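Local coordinates for protein predicted metal-dependent hydrolase of the TIM-barrel fold (Lactobacillus casei, PDB 2QPX) that is a predicted zinc-dependent hydrolase of the TIM-barrel fold, probably hydrolysing a substrate not yet identified at a site that holds two zinc ions, at residues Leu15-His20 / Gln362-Leu367; Pro309-Leu314 / Lys353-Ala358. One frame throughout, in Å; residues are numbered along the deposited sequence. Where two conformers were deposited one is given.

Interaction 1: Leu15-His20 / Gln362-Leu367. With ZN (zinc ion), chain B; EDO (1,2-ethanediol), chain F.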
ATOM      1  N   LEU A  15      28.026  -0.452  -6.609  1.00 15.93           N
ATOM      2  CA  LEU A  15      27.948  -0.113  -8.031  1.00 16.48           C
ATOM      3  C   LEU A  15      26.621   0.625  -8.164  1.00 16.11           C
ATOM      4  O   LEU A  15      25.561   0.011  -8.029  1.00 16.07           O
ATOM      5  CB  LEU A  15      28.000  -1.359  -8.911  1.00 16.66           C
ATOM      6  CG  LEU A  15      28.339  -1.141 -10.388  1.00 15.98           C
ATOM      7  CD1 LEU A  15      28.438  -2.487 -11.161  1.00 17.39           C
ATOM      8  CD2 LEU A  15      27.368  -0.134 -11.130  1.00 17.53           C
ATOM      9  N   ASP A  16      26.706   1.933  -8.381  1.00 15.52           N
ATOM     10  CA  ASP A  16      25.497   2.766  -8.437  1.00 15.19           C
ATOM     11  C   ASP A  16      24.978   2.687  -9.872  1.00 13.88           C
ATOM     12  O   ASP A  16      25.422   3.430 -10.752  1.00 14.66           O
ATOM     13  CB  ASP A  16      25.807   4.213  -8.055  1.00 15.13           C
ATOM     14  CG  ASP A  16      24.568   5.021  -7.693  1.00 13.91           C
ATOM     15  OD1 ASP A  16      23.442   4.607  -8.073  1.00 15.72           O
ATOM     16  OD2 ASP A  16      24.766   6.108  -7.067  1.00 15.28           O
ATOM     17  N   HIS A  17      24.004   1.797 -10.078  1.00 13.31           N
ATOM     18  CA  HIS A  17      23.603   1.436 -11.455  1.00 13.16           C
ATOM     19  C   HIS A  17      22.703   2.473 -12.134  1.00 13.08           C
ATOM     20  O   HIS A  17      22.479   2.370 -13.343  1.00 13.73           O
ATOM     21  CB  HIS A  17      22.993   0.021 -11.531  1.00 14.61           C
ATOM     22  CG  HIS A  17      21.541   0.023 -11.261  1.00 13.94           C
ATOM     23  ND1 HIS A  17      20.606  -0.032 -12.274  1.00 13.12           N
ATOM     24  CD2 HIS A  17      20.855   0.184 -10.098  1.00 15.04           C
ATOM     25  CE1 HIS A  17      19.407   0.139 -11.741  1.00 15.05           C
ATOM     26  NE2 HIS A  17      19.519   0.254 -10.423  1.00 15.77           N
ATOM     27  N   HIS A  18      22.188   3.435 -11.371  1.00 13.98           N
ATOM     28  CA  HIS A  18      21.390   4.498 -11.929  1.00 13.06           C
ATOM     29  C   HIS A  18      21.555   5.773 -11.122  1.00 13.18           C
ATOM     30  O   HIS A  18      21.062   5.861  -9.987  1.00 13.40           O
ATOM     31  CB  HIS A  18      19.908   4.123 -11.988  1.00 13.90           C
ATOM     32  CG  HIS A  18      19.071   5.255 -12.483  1.00 13.92           C
ATOM     33  ND1 HIS A  18      18.924   5.548 -13.822  1.00 15.11           N
ATOM     34  CD2 HIS A  18      18.404   6.215 -11.810  1.00 15.64           C
ATOM     35  CE1 HIS A  18      18.168   6.631 -13.951  1.00 15.34           C
ATOM     36  NE2 HIS A  18      17.859   7.070 -12.743  1.00 15.25           N
ATOM     37  N   CYS A  19      22.160   6.780 -11.746  1.00 13.36           N
ATOM     38  CA  CYS A  19      22.367   8.069 -11.094  1.00 12.71           C
ATOM     39  C   CYS A  19      22.557   9.134 -12.170  1.00 13.83           C
ATOM     40  O   CYS A  19      22.343   8.881 -13.350  1.00 14.60           O
ATOM     41  CB  CYS A  19      23.524   7.973 -10.080  1.00 13.68           C
ATOM     42  SG  CYS A  19      25.081   7.426 -10.832  1.00 15.79           S
ATOM     43  N   HIS A  20      22.967  10.325 -11.763  1.00 14.25           N
ATOM     44  CA  HIS A  20      22.858  11.510 -12.591  1.00 14.43           C
ATOM     45  C   HIS A  20      24.066  12.463 -12.404  1.00 14.30           C
ATOM     46  O   HIS A  20      24.852  12.374 -11.437  1.00 14.15           O
ATOM     47  CB  HIS A  20      21.559  12.230 -12.261  1.00 14.00           C
ATOM     48  CG  HIS A  20      20.333  11.457 -12.667  1.00 14.92           C
ATOM     49  ND1 HIS A  20      19.999  11.246 -13.984  1.00 17.25           N
ATOM     50  CD2 HIS A  20      19.372  10.838 -11.930  1.00 17.66           C
ATOM     51  CE1 HIS A  20      18.898  10.494 -14.041  1.00 17.08           C
ATOM     52  NE2 HIS A  20      18.491  10.237 -12.806  1.00 16.27           N
ATOM     53  N   GLN A 362      27.322  -6.868  -7.015  1.00 17.95           N
ATOM     54  CA  GLN A 362      27.618  -8.011  -7.842  1.00 18.73           C
ATOM     55  C   GLN A 362      26.548  -8.304  -8.904  1.00 18.36           C
ATOM     56  O   GLN A 362      26.882  -8.630 -10.046  1.00 19.32           O
ATOM     57  CB  GLN A 362      27.895  -9.236  -6.976  1.00 18.98           C
ATOM     58  CG  GLN A 362      28.374 -10.444  -7.732  1.00 22.83           C
ATOM     59  CD  GLN A 362      28.384 -11.690  -6.863  1.00 26.15           C
ATOM     60  OE1 GLN A 362      27.417 -11.979  -6.138  1.00 33.84           O
ATOM     61  NE2 GLN A 362      29.447 -12.448  -6.957  1.00 33.11           N
ATOM     62  N   THR A 363      25.283  -8.168  -8.537  1.00 16.86           N
ATOM     63  CA  THR A 363      24.231  -8.356  -9.547  1.00 16.39           C
ATOM     64  C   THR A 363      24.361  -7.307 -10.661  1.00 16.69           C
ATOM     65  O   THR A 363      24.321  -7.635 -11.840  1.00 17.04           O
ATOM     66  CB  THR A 363      22.842  -8.349  -8.907  1.00 16.13           C
ATOM     67  OG1 THR A 363      22.776  -9.376  -7.912  1.00 18.24           O
ATOM     68  CG2 THR A 363      21.749  -8.537  -9.961  1.00 16.77           C
ATOM     69  N   SER A 364      24.532  -6.028 -10.291  1.00 15.74           N
ATOM     70  CA  SER A 364      24.692  -4.992 -11.296  1.00 16.43           C
ATOM     71  C   SER A 364      25.957  -5.198 -12.129  1.00 15.55           C
ATOM     72  O   SER A 364      25.967  -4.963 -13.325  1.00 16.53           O
ATOM     73  CB  SER A 364      24.670  -3.598 -10.674  1.00 14.86           C
ATOM     74  OG  SER A 364      23.364  -3.289 -10.215  1.00 15.81           O
ATOM     75  N   ALA A 365      27.027  -5.673 -11.509  1.00 16.14           N
ATOM     76  CA  ALA A 365      28.248  -5.930 -12.295  1.00 15.72           C
ATOM     77  C   ALA A 365      28.005  -6.928 -13.386  1.00 17.74           C
ATOM     78  O   ALA A 365      28.464  -6.754 -14.502  1.00 19.61           O
ATOM     79  CB  ALA A 365      29.437  -6.365 -11.376  1.00 16.32           C
ATOM     80  N   LYS A 366      27.233  -7.962 -13.066  1.00 17.46           N
ATOM     81  CA  LYS A 366      26.899  -8.974 -14.060  0.50 19.54           C
ATOM     82  C   LYS A 366      25.940  -8.413 -15.112  1.00 19.33           C
ATOM     83  O   LYS A 366      26.153  -8.573 -16.306  1.00 20.48           O
ATOM     84  CB  LYS A 366      26.298 -10.203 -13.392  0.50 21.69           C
ATOM     85  CG  LYS A 366      25.876 -11.244 -14.411  0.50 23.77           C
ATOM     86  CD  LYS A 366      25.820 -12.624 -13.852  0.50 29.48           C
ATOM     87  CE  LYS A 366      25.474 -13.629 -14.966  0.50 28.38           C
ATOM     88  NZ  LYS A 366      25.414 -15.006 -14.421  0.50 33.53           N
ATOM     89  N   LEU A 367      24.883  -7.749 -14.653  1.00 19.44           N
ATOM     90  CA  LEU A 367      23.838  -7.263 -15.522  1.00 20.75           C
ATOM     91  C   LEU A 367      24.352  -6.256 -16.561  1.00 19.99           C
ATOM     92  O   LEU A 367      23.981  -6.293 -17.737  1.00 21.76           O
ATOM     93  CB  LEU A 367      22.775  -6.663 -14.576  1.00 24.56           C
ATOM     94  CG  LEU A 367      21.389  -6.378 -14.982  1.00 28.55           C
ATOM     95  CD1 LEU A 367      20.822  -7.580 -15.691  1.00 28.02           C
ATOM     96  CD2 LEU A 367      20.648  -5.952 -13.670  1.00 22.80           C
TER
HETATM   97 ZN    ZN B 376      16.931   8.925 -12.377  0.70 14.91          ZN
HETATM   98  C1  EDO F 380      25.467 -12.605  -8.734  1.00 39.49           C
HETATM   99  O1  EDO F 380      25.345 -12.219 -10.108  1.00 40.05           O
HETATM  100  C2  EDO F 380      24.487 -11.787  -7.913  1.00 32.99           C
HETATM  101  O2  EDO F 380      23.160 -11.962  -8.489  1.00 29.70           O
HETATM  102  O   HOH W   1      23.768  -2.029  -7.806  1.00 15.95           O
HETATM  103  O   HOH W   2      15.163   9.693 -11.622  1.00 29.42           O
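S364 and A365 bring helix 362-367 against L15 and H17; the axes of strand 15-17 and the helix approach to 8.4 Å at an angle of 58°. Just before them, T363 serves a different side of the helix: its OG1 accepts a hydrogen bond from O2 of a bound 1,2-ethanediol, probably from the crystallisation liquor, and bonds to the carbonyl of A358. S364 points toward the strand. Its hydroxyl lies anti to the carbonyl carbon (chi1 -70°), which brings OG to 3.6 Å from H17 CB, approaching the imidazole obliquely. No direct hydrogen bond joins the segments; instead a water lies 2.7 Å from both L15 O and S364 OG and bridges them. Both H17 nitrogens are engaged elsewhere, ND1 with Y368 OH and NE2 with D285 OD2, while H18 CB covers one ring face, which probably fixes the rotation of the imidazole. The strand is the first of the TIM barrel, and beyond H17 it carries the His-X-His pair of the amidohydrolase superfamily: H18 and H20 bind the same zinc, each through NE2 at 2.1 Å, with D318, the carboxylated K167 and a water completing the site. A365 follows on the helix and meets L15. The leucine is extended, CG anti to its own amide nitrogen (chi1 -163°), and this carries CD1 over the helix backbone, 3.5 Å from A365 N and 4.0 Å from A365 CB. At the end of the segment, L367 turns its side chain to L314 on the last barrel strand.

Interaction 2: Pro309-Leu314 / Lys353-Ala358; sequences PYTRIL and KAWINA
Y310, with CG anti to its carbonyl carbon (chi1 -73°), lays its phenol ring across one face of the W355 indole, and this aromatic pair carries most of the contact. The geometry is that of an offset stack: the centroids of the phenol and the six-membered indole ring are 4.3 Å apart, with the planes inclined by 29°. The tilt brings one side of the phenol closest, CD2 standing 3.4 Å from W355 CE3 and displaced toward the indole rim. Y310 CB completes the overlap by a CH-pi contact, 3.6 Å from the centroid of the five-membered ring and only 11° off its normal, so that methylene and ring together cover both parts of the indole. The phenol OH is bonded to H340 NE2, which restrains the far end of the ring. T311 comes next and adds looser apolar contacts through its methyl: CG2 is 4.4 Å from W355 CD1 and likewise 4.4 Å from A358 CB. Were W355 an alanine, the Y310 ring would probably lose its stacking surface and a gap would open beside the T311 methyl. The same indole meets H57 of the second subunit edge-to-face, so the pair lies close to the subunit interface. R312 takes its guanidinium to D49 of the second subunit in a salt bridge. I313 and L314 fall in the short, weakly bonded last strand, parallel to strand 282-285. The whole is a turn leading into the final strand of a TIM barrel, packed against the last long helix of the chain well away from the zinc site.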
ATOM      1  N   PRO A 309      13.387 -12.330  -4.939  1.00 14.24           N
ATOM      2  CA  PRO A 309      14.702 -12.919  -4.692  1.00 15.30           C
ATOM      3  C   PRO A 309      15.699 -11.811  -4.329  1.00 14.54           C
ATOM      4  O   PRO A 309      15.685 -10.744  -4.928  1.00 16.78           O
ATOM      5  CB  PRO A 309      15.079 -13.520  -6.044  1.00 15.14           C
ATOM      6  CG  PRO A 309      13.799 -13.577  -6.828  1.00 16.19           C
ATOM      7  CD  PRO A 309      13.052 -12.384  -6.364  1.00 15.85           C
ATOM      8  N   TYR A 310      16.606 -12.116  -3.414  1.00 15.31           N
ATOM      9  CA  TYR A 310      17.600 -11.144  -3.010  1.00 14.43           C
ATOM     10  C   TYR A 310      18.566 -10.826  -4.153  1.00 15.15           C
ATOM     11  O   TYR A 310      19.197  -9.769  -4.150  1.00 17.97           O
ATOM     12  CB  TYR A 310      18.375 -11.639  -1.754  1.00 15.51           C
ATOM     13  CG  TYR A 310      17.545 -11.563  -0.497  1.00 15.71           C
ATOM     14  CD1 TYR A 310      17.331 -10.354   0.159  1.00 18.32           C
ATOM     15  CD2 TYR A 310      16.999 -12.712   0.088  1.00 15.55           C
ATOM     16  CE1 TYR A 310      16.543 -10.276   1.324  1.00 17.70           C
ATOM     17  CE2 TYR A 310      16.227 -12.642   1.234  1.00 16.90           C
ATOM     18  CZ  TYR A 310      16.009 -11.438   1.871  1.00 14.18           C
ATOM     19  OH  TYR A 310      15.266 -11.372   3.020  1.00 18.82           O
ATOM     20  N   THR A 311      18.623 -11.721  -5.152  1.00 14.28           N
ATOM     21  CA  THR A 311      19.439 -11.546  -6.330  1.00 15.65           C
ATOM     22  C   THR A 311      18.786 -10.695  -7.441  1.00 15.93           C
ATOM     23  O   THR A 311      19.341 -10.568  -8.529  1.00 16.40           O
ATOM     24  CB  THR A 311      19.836 -12.892  -6.899  1.00 17.28           C
ATOM     25  OG1 THR A 311      18.655 -13.687  -7.091  1.00 18.70           O
ATOM     26  CG2 THR A 311      20.855 -13.587  -5.937  1.00 19.13           C
ATOM     27  N   ARG A 312      17.635 -10.074  -7.133  1.00 15.19           N
ATOM     28  CA  ARG A 312      16.955  -9.194  -8.093  1.00 15.28           C
ATOM     29  C   ARG A 312      16.871  -7.735  -7.676  1.00 15.42           C
ATOM     30  O   ARG A 312      16.493  -6.890  -8.498  1.00 14.88           O
ATOM     31  CB  ARG A 312      15.557  -9.707  -8.375  1.00 14.92           C
ATOM     32  CG  ARG A 312      15.520 -11.078  -9.126  1.00 15.85           C
ATOM     33  CD  ARG A 312      16.105 -11.030 -10.533  1.00 15.71           C
ATOM     34  NE  ARG A 312      15.745 -12.264 -11.218  1.00 16.28           N
ATOM     35  CZ  ARG A 312      14.540 -12.508 -11.726  1.00 16.68           C
ATOM     36  NH1 ARG A 312      13.633 -11.533 -11.812  1.00 16.15           N
ATOM     37  NH2 ARG A 312      14.261 -13.710 -12.180  1.00 17.27           N
ATOM     38  N   ILE A 313      17.185  -7.446  -6.407  1.00 16.58           N
ATOM     39  CA  ILE A 313      17.145  -6.075  -5.880  1.00 15.88           C
ATOM     40  C   ILE A 313      18.567  -5.485  -5.956  1.00 16.43           C
ATOM     41  O   ILE A 313      19.549  -6.165  -5.686  1.00 17.38           O
ATOM     42  CB  ILE A 313      16.416  -5.951  -4.488  1.00 15.98           C
ATOM     43  CG1 ILE A 313      16.075  -4.474  -4.180  1.00 16.08           C
ATOM     44  CG2 ILE A 313      17.224  -6.619  -3.390  1.00 18.02           C
ATOM     45  CD1 ILE A 313      15.169  -4.231  -2.929  1.00 17.04           C
ATOM     46  N   LEU A 314      18.658  -4.222  -6.372  1.00 14.71           N
ATOM     47  CA  LEU A 314      19.947  -3.550  -6.646  1.00 15.08           C
ATOM     48  C   LEU A 314      20.066  -2.286  -5.799  1.00 14.59           C
ATOM     49  O   LEU A 314      19.075  -1.649  -5.473  1.00 16.08           O
ATOM     50  CB  LEU A 314      20.030  -3.097  -8.118  1.00 15.20           C
ATOM     51  CG  LEU A 314      19.714  -4.139  -9.197  1.00 15.55           C
ATOM     52  CD1 LEU A 314      19.772  -3.514 -10.614  1.00 16.66           C
ATOM     53  CD2 LEU A 314      20.644  -5.353  -9.087  1.00 15.67           C
ATOM     54  N   LYS A 353      25.981 -12.489   3.733  1.00 20.91           N
ATOM     55  CA  LYS A 353      27.034 -11.760   3.056  1.00 20.48           C
ATOM     56  C   LYS A 353      26.955 -11.891   1.525  1.00 19.91           C
ATOM     57  O   LYS A 353      27.149 -10.890   0.790  1.00 21.50           O
ATOM     58  CB  LYS A 353      28.429 -12.190   3.572  1.00 22.35           C
ATOM     59  CG  LYS A 353      28.669 -11.829   5.038  1.00 22.44           C
ATOM     60  CD  LYS A 353      30.059 -12.358   5.470  1.00 24.12           C
ATOM     61  CE  LYS A 353      30.431 -11.861   6.839  1.00 25.18           C
ATOM     62  NZ  LYS A 353      31.738 -12.555   7.238  1.00 29.86           N
ATOM     63  N   ALA A 354      26.618 -13.090   1.045  1.00 20.02           N
ATOM     64  CA  ALA A 354      26.450 -13.343  -0.407  1.00 19.34           C
ATOM     65  C   ALA A 354      25.325 -12.468  -0.975  1.00 19.41           C
ATOM     66  O   ALA A 354      25.494 -11.834  -2.007  1.00 19.10           O
ATOM     67  CB  ALA A 354      26.150 -14.821  -0.681  1.00 19.21           C
ATOM     68  N   TRP A 355      24.217 -12.381  -0.244  1.00 19.12           N
ATOM     69  CA  TRP A 355      23.088 -11.566  -0.683  1.00 17.63           C
ATOM     70  C   TRP A 355      23.396 -10.074  -0.630  1.00 17.42           C
ATOM     71  O   TRP A 355      23.066  -9.312  -1.576  1.00 17.58           O
ATOM     72  CB  TRP A 355      21.857 -11.933   0.124  1.00 17.28           C
ATOM     73  CG  TRP A 355      21.201 -13.234  -0.301  1.00 17.54           C
ATOM     74  CD1 TRP A 355      21.286 -13.832  -1.517  1.00 16.62           C
ATOM     75  CD2 TRP A 355      20.286 -14.002   0.465  1.00 16.84           C
ATOM     76  NE1 TRP A 355      20.469 -14.945  -1.558  1.00 17.32           N
ATOM     77  CE2 TRP A 355      19.824 -15.058  -0.364  1.00 17.28           C
ATOM     78  CE3 TRP A 355      19.773 -13.886   1.757  1.00 18.65           C
ATOM     79  CZ2 TRP A 355      18.933 -16.017   0.081  1.00 17.10           C
ATOM     80  CZ3 TRP A 355      18.869 -14.863   2.198  1.00 18.08           C
ATOM     81  CH2 TRP A 355      18.445 -15.882   1.345  1.00 18.96           C
ATOM     82  N   ILE A 356      24.072  -9.636   0.439  1.00 17.24           N
ATOM     83  CA  ILE A 356      24.490  -8.227   0.543  1.00 15.73           C
ATOM     84  C   ILE A 356      25.426  -7.848  -0.635  1.00 15.40           C
ATOM     85  O   ILE A 356      25.257  -6.791  -1.271  1.00 17.83           O
ATOM     86  CB  ILE A 356      25.118  -7.958   1.960  1.00 16.09           C
ATOM     87  CG1 ILE A 356      24.030  -7.959   3.024  1.00 18.39           C
ATOM     88  CG2 ILE A 356      25.970  -6.647   1.933  1.00 17.96           C
ATOM     89  CD1 ILE A 356      24.541  -8.139   4.490  1.00 18.15           C
ATOM     90  N   ASN A 357      26.397  -8.705  -0.940  1.00 18.33           N
ATOM     91  CA  ASN A 357      27.270  -8.475  -2.055  1.00 17.89           C
ATOM     92  C   ASN A 357      26.482  -8.370  -3.400  1.00 17.03           C
ATOM     93  O   ASN A 357      26.773  -7.513  -4.226  1.00 17.83           O
ATOM     94  CB  ASN A 357      28.346  -9.557  -2.157  1.00 19.45           C
ATOM     95  CG  ASN A 357      29.528  -9.316  -1.249  1.00 22.93           C
ATOM     96  OD1 ASN A 357      29.966  -8.187  -1.073  1.00 22.15           O
ATOM     97  ND2 ASN A 357      30.097 -10.414  -0.719  1.00 23.82           N
ATOM     98  N   ALA A 358      25.525  -9.275  -3.597  1.00 17.45           N
ATOM     99  CA  ALA A 358      24.680  -9.299  -4.790  1.00 16.71           C
ATOM    100  C   ALA A 358      24.013  -7.938  -4.963  1.00 16.20           C
ATOM    101  O   ALA A 358      24.076  -7.303  -6.019  1.00 17.17           O
ATOM    102  CB  ALA A 358      23.640 -10.434  -4.647  1.00 17.38           C
TER

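From the N terminus, strand 14-19 supplies the first half of interaction 1 and waits for its partner until 362-367, closing a loop of 341 residues. Interaction 2 is nested inside that loop: 309-314 meets 353-358 after only 38 intervening residues, including helix 323-342. Both contacts use helix 349-367, in successive portions joined by a probable backbone hydrogen bond from T363 N to A358 O, five residues back and 2.9 Å long. The first barrel strand and the approach to the last are thus packed on one helix. The two contacts also touch directly, T363 CG2 lying 3.5 Å from L314 CD2.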